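Local coordinates for protein giardin subunit alpha-1 (Giardia intestinalis, PDB 4EVF) that binds calcium ions and, in their presence, phosphatidylserine-containing membranes, and takes part in attachment of the parasite to the intestinal mucosa, at residues Glu20-Ile23 with Ala24-Ala27; Ser62-Ser65 with Leu66-Leu70; Asp125-Asp129 with Val130-Glu134; Lys133-Trp136 with Cys137-Met140. All coordinates share one frame; numbering follows the deposited sequence.

Contact 1 (Glu20-Ile23 with Ala24-Ala27); sequences EVQI and AFIA
The amide of Gln22 meets the ring of Phe25 obliquely, with the two planes 32° apart. Gln22 OE1 comes to 4.1 Å from Phe25 CD2, a loose approach that is neither a stack nor a bond. On its nitrogen side the same amide lies by the Ile26 branch, where Gln22 NE2 is 3.7 Å from Ile26 CD1. Gln22 CG stands anti to the backbone N (chi1 -180°), and the chain then bends at chi2, which carries the amide along the helix between Phe25 and Ile26. The backbone is plain alpha-helix: each N-H from Ala24 to Ala27 bonds to the carbonyl four residues earlier. Phe25 N to Val21 O is the shortest, at 2.7 Å, but the bond is bent, with 142° at the hydrogen. Ala24 CB sits 3.5 Å from Glu20 O. This is helix 20-28 of the predicted first annexin repeat. Ile23 and Ile26 face helix 4-16, while Ala24 and Ala27 pack on helix 62-70. Val21 and Phe25 touch helix 284-292. Glu20 turns from the helix to a salt bridge with Arg283. Backbone bonds therefore hold the turn, and across it the polar amide adds only loose, weakly directional contact with a ring carbon and a methyl.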
loop_
_atom_site.group_PDB
_atom_site.type_symbol
_atom_site.label_atom_id
_atom_site.label_comp_id
_atom_site.label_asym_id
_atom_site.label_seq_id
_atom_site.Cartn_x
_atom_site.Cartn_y
_atom_site.Cartn_z
ATOM N N GLU A 20 2.923 16.573 -17.363
ATOM C CA GLU A 20 2.810 15.464 -16.410
ATOM C C GLU A 20 2.942 15.883 -14.952
ATOM O O GLU A 20 2.152 15.462 -14.095
ATOM C CB GLU A 20 3.839 14.378 -16.726
ATOM C CG GLU A 20 3.490 13.543 -17.933
ATOM C CD GLU A 20 4.501 12.439 -18.177
ATOM O OE1 GLU A 20 5.699 12.633 -17.867
ATOM O OE2 GLU A 20 4.093 11.373 -18.672
ATOM N N VAL A 21 3.945 16.700 -14.659
ATOM C CA VAL A 21 4.130 17.147 -13.289
ATOM C C VAL A 21 2.922 17.962 -12.824
ATOM O O VAL A 21 2.519 17.883 -11.662
ATOM C CB VAL A 21 5.437 17.940 -13.102
ATOM C CG1 VAL A 21 5.542 18.447 -11.679
ATOM C CG2 VAL A 21 6.638 17.064 -13.427
ATOM N N GLN A 22 2.336 18.736 -13.735
ATOM C CA GLN A 22 1.159 19.531 -13.387
ATOM C C GLN A 22 -0.058 18.652 -13.068
ATOM O O GLN A 22 -0.832 18.957 -12.154
ATOM C CB GLN A 22 0.828 20.541 -14.489
ATOM C CG GLN A 22 -0.384 21.410 -14.189
ATOM C CD GLN A 22 -0.246 22.211 -12.901
ATOM O OE1 GLN A 22 0.828 22.266 -12.296
ATOM N NE2 GLN A 22 -1.340 22.836 -12.473
ATOM N N ILE A 23 -0.236 17.568 -13.812
ATOM C CA ILE A 23 -1.310 16.632 -13.488
ATOM C C ILE A 23 -1.033 15.987 -12.134
ATOM O O ILE A 23 -1.927 15.868 -11.294
ATOM C CB ILE A 23 -1.475 15.556 -14.573
ATOM C CG1 ILE A 23 -1.860 16.206 -15.905
ATOM C CG2 ILE A 23 -2.473 14.483 -14.134
ATOM C CD1 ILE A 23 -1.680 15.290 -17.095
ATOM N N ALA A 24 0.217 15.586 -11.921
ATOM C CA ALA A 24 0.630 15.028 -10.645
ATOM C C ALA A 24 0.409 16.036 -9.527
ATOM O O ALA A 24 -0.049 15.676 -8.443
ATOM C CB ALA A 24 2.112 14.579 -10.698
ATOM N N PHE A 25 0.711 17.302 -9.790
ATOM C CA PHE A 25 0.582 18.305 -8.741
ATOM C C PHE A 25 -0.875 18.496 -8.319
ATOM O O PHE A 25 -1.180 18.595 -7.123
ATOM C CB PHE A 25 1.177 19.654 -9.149
ATOM C CG PHE A 25 0.955 20.726 -8.118
ATOM C CD1 PHE A 25 1.628 20.685 -6.911
ATOM C CD2 PHE A 25 0.041 21.747 -8.338
ATOM C CE1 PHE A 25 1.410 21.652 -5.945
ATOM C CE2 PHE A 25 -0.178 22.718 -7.382
ATOM C CZ PHE A 25 0.505 22.671 -6.182
ATOM N N ILE A 26 -1.760 18.573 -9.306
ATOM C CA ILE A 26 -3.188 18.706 -9.030
ATOM C C ILE A 26 -3.692 17.476 -8.290
ATOM O O ILE A 26 -4.435 17.585 -7.319
ATOM C CB ILE A 26 -4.009 18.900 -10.315
ATOM C CG1 ILE A 26 -3.645 20.233 -10.981
ATOM C CG2 ILE A 26 -5.492 18.858 -9.994
ATOM C CD1 ILE A 26 -4.001 20.306 -12.447
ATOM N N ALA A 27 -3.283 16.296 -8.743
ATOM C CA ALA A 27 -3.712 15.077 -8.078
ATOM C C ALA A 27 -3.248 15.077 -6.624
ATOM O O ALA A 27 -3.958 14.594 -5.744
ATOM C CB ALA A 27 -3.200 13.850 -8.815
#

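Contact 2 (Ser62-Ser65 with Leu66-Leu70); sequences SEES and LLMDL
Glu64 and Met68 run side by side and point the same way, one turn apart on helix 62-70. Their van der Waals contact is loose: Glu64 CG is 4.1 Å from Met68 SD. Met68 CG lies anti to the carbonyl carbon (chi1 -64°), which sets it 3.2 Å from Glu64 O. Leu67 uses its own branch point in a similar way, with CG 3.3 Å from Glu63 O. Leu66 CB rests beside Ser62 O. The hydrogen bonds are the regular i to i+4 set. Met68 N to Glu64 O is the straightest, at 2.9 Å and 174°. Asp69 N reaches Ser65 O at 2.9 Å. The helix belongs to the first of four predicted annexin repeats, each built as a bundle of helices. Its apolar side is shared out among neighbours: Leu67 and Met68 touch Ile54 of helix 50-57, and Leu66 touches Leu291 of helix 284-292. One further contact is polar but unbonded. Ser65 O stands over the flat face of the Asp69 carboxylate, 3.0 Å from Asp69 CG. The oxygens are all acceptors, so this is not a hydrogen bond. The charge of Asp69 is instead met by a salt bridge from OD2 to Arg249 NE, which probably eases the crowding of oxygens. Glu63 has a weak, long ion pair with Arg283.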
loop_
_atom_site.group_PDB
_atom_site.type_symbol
_atom_site.label_atom_id
_atom_site.label_comp_id
_atom_site.label_asym_id
_atom_site.label_seq_id
_atom_site.Cartn_x
_atom_site.Cartn_y
_atom_site.Cartn_z
ATOM N N SER A 62 4.872 3.644 -16.798
ATOM C CA SER A 62 4.284 3.644 -15.464
ATOM C C SER A 62 3.794 5.024 -15.048
ATOM O O SER A 62 2.928 5.130 -14.179
ATOM C CB SER A 62 5.272 3.097 -14.429
ATOM O OG SER A 62 5.410 1.694 -14.542
ATOM N N GLU A 63 4.356 6.067 -15.665
ATOM C CA GLU A 63 3.986 7.448 -15.364
ATOM C C GLU A 63 2.528 7.715 -15.726
ATOM O O GLU A 63 1.764 8.239 -14.915
ATOM C CB GLU A 63 4.878 8.444 -16.116
ATOM C CG GLU A 63 6.308 8.565 -15.598
ATOM C CD GLU A 63 7.236 7.545 -16.210
ATOM O OE1 GLU A 63 6.722 6.643 -16.908
ATOM O OE2 GLU A 63 8.473 7.650 -16.003
ATOM N N GLU A 64 2.149 7.356 -16.949
ATOM C CA GLU A 64 0.780 7.576 -17.396
ATOM C C GLU A 64 -0.178 6.698 -16.591
ATOM O O GLU A 64 -1.212 7.164 -16.126
ATOM C CB GLU A 64 0.639 7.335 -18.906
ATOM C CG GLU A 64 -0.038 6.033 -19.281
ATOM C CD GLU A 64 -0.474 5.997 -20.736
ATOM O OE1 GLU A 64 -0.877 4.908 -21.198
ATOM O OE2 GLU A 64 -0.413 7.050 -21.413
ATOM N N SER A 65 0.194 5.438 -16.399
ATOM C CA SER A 65 -0.641 4.504 -15.645
ATOM C C SER A 65 -0.950 5.021 -14.245
ATOM O O SER A 65 -2.104 4.972 -13.803
ATOM C CB SER A 65 0.021 3.125 -15.567
ATOM O OG SER A 65 0.044 2.514 -16.843
ATOM N N LEU A 66 0.082 5.512 -13.559
ATOM C CA LEU A 66 -0.057 6.112 -12.236
ATOM C C LEU A 66 -1.026 7.296 -12.233
ATOM O O LEU A 66 -1.910 7.395 -11.366
ATOM C CB LEU A 66 1.309 6.545 -11.696
ATOM C CG LEU A 66 1.328 7.415 -10.428
ATOM C CD1 LEU A 66 0.514 6.792 -9.304
ATOM C CD2 LEU A 66 2.756 7.693 -9.935
ATOM N N LEU A 67 -0.857 8.197 -13.194
ATOM C CA LEU A 67 -1.711 9.388 -13.283
ATOM C C LEU A 67 -3.181 9.036 -13.541
ATOM O O LEU A 67 -4.090 9.633 -12.940
ATOM C CB LEU A 67 -1.164 10.372 -14.326
ATOM C CG LEU A 67 0.217 10.930 -13.947
ATOM C CD1 LEU A 67 0.829 11.799 -15.049
ATOM C CD2 LEU A 67 0.155 11.690 -12.630
ATOM N N MET A 68 -3.398 8.065 -14.420
ATOM C CA MET A 68 -4.719 7.470 -14.657
ATOM C C MET A 68 -5.322 6.902 -13.386
ATOM O O MET A 68 -6.483 7.163 -13.075
ATOM C CB MET A 68 -4.635 6.340 -15.694
ATOM C CG MET A 68 -4.212 6.788 -17.085
ATOM S SD MET A 68 -3.959 5.398 -18.201
ATOM C CE MET A 68 -5.593 4.655 -18.264
ATOM N N ASP A 69 -4.533 6.113 -12.664
ATOM C CA ASP A 69 -4.982 5.465 -11.437
ATOM C C ASP A 69 -5.527 6.487 -10.443
ATOM O O ASP A 69 -6.564 6.265 -9.806
ATOM C CB ASP A 69 -3.824 4.701 -10.772
ATOM C CG ASP A 69 -3.404 3.454 -11.545
ATOM O OD1 ASP A 69 -4.125 3.025 -12.473
ATOM O OD2 ASP A 69 -2.351 2.881 -11.197
ATOM N N LEU A 70 -4.811 7.599 -10.302
ATOM C CA LEU A 70 -5.189 8.648 -9.351
ATOM C C LEU A 70 -6.565 9.246 -9.632
ATOM O O LEU A 70 -7.187 9.840 -8.740
ATOM C CB LEU A 70 -4.127 9.746 -9.300
ATOM C CG LEU A 70 -2.789 9.272 -8.710
ATOM C CD1 LEU A 70 -1.655 10.244 -9.057
ATOM C CD2 LEU A 70 -2.894 9.066 -7.201
#

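Contact 3 (Asp125-Asp129 with Val130-Glu134)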
loop_
_atom_site.group_PDB
_atom_site.type_symbol
_atom_site.label_atom_id
_atom_site.label_comp_id
_atom_site.label_asym_id
_atom_site.label_seq_id
_atom_site.Cartn_x
_atom_site.Cartn_y
_atom_site.Cartn_z
ATOM N N ASP A 125 -9.753 -17.045 -5.207
ATOM C CA ASP A 125 -8.747 -16.979 -6.273
ATOM C C ASP A 125 -7.337 -16.845 -5.709
ATOM O O ASP A 125 -6.394 -17.438 -6.220
ATOM C CB ASP A 125 -9.006 -15.780 -7.188
ATOM C CG ASP A 125 -9.827 -16.136 -8.415
ATOM O OD1 ASP A 125 -10.368 -17.267 -8.476
ATOM O OD2 ASP A 125 -9.935 -15.270 -9.317
ATOM N N PHE A 126 -7.201 -16.032 -4.669
ATOM C CA PHE A 126 -5.912 -15.804 -4.027
ATOM C C PHE A 126 -5.377 -17.086 -3.398
ATOM O O PHE A 126 -4.279 -17.537 -3.728
ATOM C CB PHE A 126 -6.043 -14.713 -2.958
ATOM C CG PHE A 126 -4.735 -14.212 -2.441
ATOM C CD1 PHE A 126 -4.156 -14.781 -1.318
ATOM C CD2 PHE A 126 -4.085 -13.158 -3.068
ATOM C CE1 PHE A 126 -2.942 -14.314 -0.828
ATOM C CE2 PHE A 126 -2.877 -12.685 -2.582
ATOM C CZ PHE A 126 -2.301 -13.266 -1.459
ATOM N N MET A 127 -6.150 -17.681 -2.495
ATOM C CA MET A 127 -5.684 -18.889 -1.807
ATOM C C MET A 127 -5.456 -20.058 -2.780
ATOM O O MET A 127 -4.596 -20.907 -2.545
ATOM C CB MET A 127 -6.635 -19.298 -0.678
ATOM C CG MET A 127 -6.798 -18.249 0.422
ATOM S SD MET A 127 -5.236 -17.600 1.071
ATOM C CE MET A 127 -4.453 -19.075 1.728
ATOM N N LYS A 128 -6.226 -20.087 -3.865
ATOM C CA LYS A 128 -6.041 -21.070 -4.923
ATOM C C LYS A 128 -4.578 -21.085 -5.374
ATOM O O LYS A 128 -3.936 -22.139 -5.446
ATOM C CB LYS A 128 -6.959 -20.726 -6.098
ATOM C CG LYS A 128 -6.680 -21.453 -7.418
ATOM C CD LYS A 128 -7.482 -20.803 -8.550
ATOM C CE LYS A 128 -6.938 -21.161 -9.938
ATOM N NZ LYS A 128 -7.129 -22.600 -10.263
ATOM N N ASP A 129 -4.049 -19.903 -5.647
ATOM C CA ASP A 129 -2.736 -19.792 -6.271
ATOM C C ASP A 129 -1.609 -19.719 -5.248
ATOM O O ASP A 129 -0.453 -19.963 -5.572
ATOM C CB ASP A 129 -2.685 -18.580 -7.202
ATOM C CG ASP A 129 -3.176 -18.899 -8.623
ATOM O OD1 ASP A 129 -3.402 -20.087 -8.935
ATOM O OD2 ASP A 129 -3.323 -17.957 -9.431
ATOM N N VAL A 130 -1.953 -19.376 -4.017
ATOM C CA VAL A 130 -0.959 -19.222 -2.959
ATOM C C VAL A 130 -0.795 -20.471 -2.075
ATOM O O VAL A 130 0.305 -20.768 -1.612
ATOM C CB VAL A 130 -1.268 -17.973 -2.094
ATOM C CG1 VAL A 130 -0.566 -18.055 -0.765
ATOM C CG2 VAL A 130 -0.880 -16.700 -2.852
ATOM N N GLY A 131 -1.879 -21.208 -1.837
ATOM C CA GLY A 131 -1.788 -22.413 -1.018
ATOM C C GLY A 131 -1.653 -22.118 0.472
ATOM O O GLY A 131 -1.780 -20.968 0.895
ATOM N N ARG A 132 -1.404 -23.151 1.273
ATOM C CA ARG A 132 -1.308 -22.983 2.727
ATOM C C ARG A 132 -0.131 -23.750 3.314
ATOM O O ARG A 132 -0.181 -24.217 4.455
ATOM C CB ARG A 132 -2.624 -23.401 3.406
ATOM C CG ARG A 132 -3.826 -22.585 2.936
ATOM C CD ARG A 132 -5.154 -23.149 3.426
ATOM N NE ARG A 132 -6.276 -22.250 3.132
ATOM C CZ ARG A 132 -7.046 -22.347 2.052
ATOM N NH1 ARG A 132 -6.821 -23.298 1.157
ATOM N NH2 ARG A 132 -8.043 -21.497 1.859
ATOM N N LYS A 133 0.935 -23.871 2.532
ATOM C CA LYS A 133 2.097 -24.661 2.941
ATOM C C LYS A 133 3.200 -23.832 3.613
ATOM O O LYS A 133 4.232 -24.375 4.017
ATOM C CB LYS A 133 2.682 -25.411 1.732
ATOM C CG LYS A 133 1.782 -26.502 1.155
ATOM C CD LYS A 133 1.795 -27.761 2.015
ATOM C CE LYS A 133 0.387 -28.297 2.201
ATOM N NZ LYS A 133 -0.258 -28.626 0.898
ATOM N N GLU A 134 2.995 -22.520 3.697
ATOM C CA GLU A 134 3.955 -21.627 4.341
ATOM C C GLU A 134 3.247 -20.642 5.264
ATOM O O GLU A 134 2.073 -20.312 5.077
ATOM C CB GLU A 134 4.772 -20.849 3.304
ATOM C CG GLU A 134 5.901 -21.637 2.644
ATOM C CD GLU A 134 6.860 -20.734 1.878
ATOM O OE1 GLU A 134 6.500 -20.281 0.766
ATOM O OE2 GLU A 134 7.974 -20.479 2.392
#
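Val130 lays its CG2 methyl over one face of the Phe126 ring. The methyl is 4.1 Å from the ring centroid and 23° off its normal, a CH-pi contact displaced toward the rim. Phe126 CE1 is the nearest ring atom, 3.7 Å from Val130 CG2. Val130 CG2 stands anti to the carbonyl carbon, beside the backbone N, and this turns it back along the helix to the ring. The edge of the ring, in its plane, is met by Met127 SD. Met127 and Arg132 cross at about a right angle. The guanidinium of Arg132 has Met127 CB over one face, and NH2 is 3.6 Å from that CB. Bends at chi2 and chi3 swing the methionine methyl round, so that Met127 CE is 3.4 Å from Gly131 O and 3.8 Å from Arg132 CG. The chain here leaves helix 122-130 of the predicted second annexin repeat and crosses to helix 135-145. Gly131 has positive phi (75°) and is the first residue to leave helical geometry. The last turn is closed by Gly131 N, which bonds to Met127 O at 2.8 Å, and by Val130 N, which bonds to Phe126 O at 3.0 Å. A weak second bond runs from Val130 N to Met127 O. Arg132 NH2 has its ionic partner in Glu141, in a salt bridge that brings the exposed arginine of the loop to the next helix. The Phe126 ring also meets that of Phe95, and Val130 touches Trp136 and Cys137.

Contact 4 (Lys133-Trp136 with Cys137-Met140)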
loop_
_atom_site.group_PDB
_atom_site.type_symbol
_atom_site.label_atom_id
_atom_site.label_comp_id
_atom_site.label_asym_id
_atom_site.label_seq_id
_atom_site.Cartn_x
_atom_site.Cartn_y
_atom_site.Cartn_z
ATOM N N LYS A 133 0.935 -23.871 2.532
ATOM C CA LYS A 133 2.097 -24.661 2.941
ATOM C C LYS A 133 3.200 -23.832 3.613
ATOM O O LYS A 133 4.232 -24.375 4.017
ATOM C CB LYS A 133 2.682 -25.411 1.732
ATOM C CG LYS A 133 1.782 -26.502 1.155
ATOM C CD LYS A 133 1.795 -27.761 2.015
ATOM C CE LYS A 133 0.387 -28.297 2.201
ATOM N NZ LYS A 133 -0.258 -28.626 0.898
ATOM N N GLU A 134 2.995 -22.520 3.697
ATOM C CA GLU A 134 3.955 -21.627 4.341
ATOM C C GLU A 134 3.247 -20.642 5.264
ATOM O O GLU A 134 2.073 -20.312 5.077
ATOM C CB GLU A 134 4.772 -20.849 3.304
ATOM C CG GLU A 134 5.901 -21.637 2.644
ATOM C CD GLU A 134 6.860 -20.734 1.878
ATOM O OE1 GLU A 134 6.500 -20.281 0.766
ATOM O OE2 GLU A 134 7.974 -20.479 2.392
ATOM N N ASP A 135 3.970 -20.155 6.259
ATOM C CA ASP A 135 3.348 -19.274 7.239
ATOM C C ASP A 135 2.901 -17.937 6.651
ATOM O O ASP A 135 1.935 -17.354 7.128
ATOM C CB ASP A 135 4.259 -19.075 8.443
ATOM C CG ASP A 135 4.305 -20.301 9.339
ATOM O OD1 ASP A 135 5.061 -20.289 10.332
ATOM O OD2 ASP A 135 3.571 -21.269 9.054
ATOM N N TRP A 136 3.587 -17.451 5.614
ATOM C CA TRP A 136 3.157 -16.201 4.987
ATOM C C TRP A 136 1.773 -16.336 4.345
ATOM O O TRP A 136 0.959 -15.412 4.411
ATOM C CB TRP A 136 4.204 -15.658 3.994
ATOM C CG TRP A 136 4.343 -16.435 2.716
ATOM C CD1 TRP A 136 5.264 -17.408 2.440
ATOM C CD2 TRP A 136 3.556 -16.281 1.530
ATOM N NE1 TRP A 136 5.085 -17.878 1.160
ATOM C CE2 TRP A 136 4.045 -17.198 0.580
ATOM C CE3 TRP A 136 2.482 -15.454 1.179
ATOM C CZ2 TRP A 136 3.492 -17.320 -0.690
ATOM C CZ3 TRP A 136 1.942 -15.575 -0.085
ATOM C CH2 TRP A 136 2.444 -16.501 -1.003
ATOM N N CYS A 137 1.501 -17.492 3.744
ATOM C CA CYS A 137 0.187 -17.754 3.157
ATOM C C CYS A 137 -0.887 -17.697 4.230
ATOM O O CYS A 137 -1.934 -17.081 4.034
ATOM C CB CYS A 137 0.143 -19.134 2.503
ATOM S SG CYS A 137 1.632 -19.569 1.577
ATOM N N LEU A 138 -0.621 -18.360 5.355
ATOM C CA LEU A 138 -1.596 -18.455 6.438
ATOM C C LEU A 138 -1.883 -17.082 7.052
ATOM O O LEU A 138 -3.033 -16.763 7.374
ATOM C CB LEU A 138 -1.102 -19.429 7.511
ATOM C CG LEU A 138 -0.922 -20.901 7.116
ATOM C CD1 LEU A 138 -0.353 -21.694 8.271
ATOM C CD2 LEU A 138 -2.250 -21.497 6.666
ATOM N N LEU A 139 -0.841 -16.275 7.225
ATOM C CA LEU A 139 -1.028 -14.911 7.721
ATOM C C LEU A 139 -1.826 -14.065 6.742
ATOM O O LEU A 139 -2.693 -13.297 7.162
ATOM C CB LEU A 139 0.305 -14.235 8.068
ATOM C CG LEU A 139 0.230 -12.810 8.644
ATOM C CD1 LEU A 139 -0.609 -12.722 9.918
ATOM C CD2 LEU A 139 1.644 -12.289 8.915
ATOM N N MET A 140 -1.546 -14.192 5.444
ATOM C CA MET A 140 -2.273 -13.386 4.457
ATOM C C MET A 140 -3.753 -13.750 4.399
ATOM O O MET A 140 -4.615 -12.875 4.253
ATOM C CB MET A 140 -1.639 -13.462 3.063
ATOM C CG MET A 140 -0.389 -12.589 2.942
ATOM S SD MET A 140 0.188 -12.441 1.236
ATOM C CE MET A 140 1.795 -11.669 1.492
#
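Cys137 SG sits over the face of the Trp136 indole, nearest CE2, 3.7 Å from the six-membered centroid and 19° off the normal, at the start of helix 135-145 in the predicted second annexin repeat. This sulfur-aromatic contact is the tight part. A second sulfur comes in at the edge of the same ring: Met140 SD is 3.8 Å from Trp136 CE3, a Met-aromatic contact close to the ring plane. Trp136 CG stands between the backbone N and the carbonyl carbon (chi1 71°), and this lays the indole over Cys137. Around this side, Trp136 and Met140 also touch Phe95, and the indole ring meets that of His92. The solvent side is that of Lys133 and Glu134, both exposed. Leu138 CD1 comes only within 4.0 Å of Asp135 OD2, a loose contact, but it lies against helix 171-180. Asp135 OD1 has a hydrogen bond with Tyr209 OH. Glu134 holds the N-cap position. Its carbonyl takes weak bonds from Cys137 N and Leu138 N, whereas Leu139 N to Asp135 O is a sound helical bond. The exposed glutamate still fixes the buried indole: Trp136 NE1 donates to Glu134 OE1 at 2.8 Å, near the ring plane but from above the carboxylate.

In the fold
All four contacts are local, made within one helix or at its end, and all are partly buried. Contacts 1 and 2 lie on two helices of the predicted first repeat that pack together, with Ala24 CA 3.9 Å from Leu67 CD2. Contacts 3 and 4 belong to the second, share Lys133 and Glu134, and meet where Val130 CG1 comes 3.4 Å from Trp136 CH2. The centres of contacts 1 and 4 are about 39 Å apart, on opposite sides of the chain's centre. The exposed residues are Lys128 on helix 122-130 and Arg132, Lys133 and Glu134 in the loop after it. Contacts 1 and 2 rely on regular helical bonds, while contacts 3 and 4 add aromatic and sulfur chemistry.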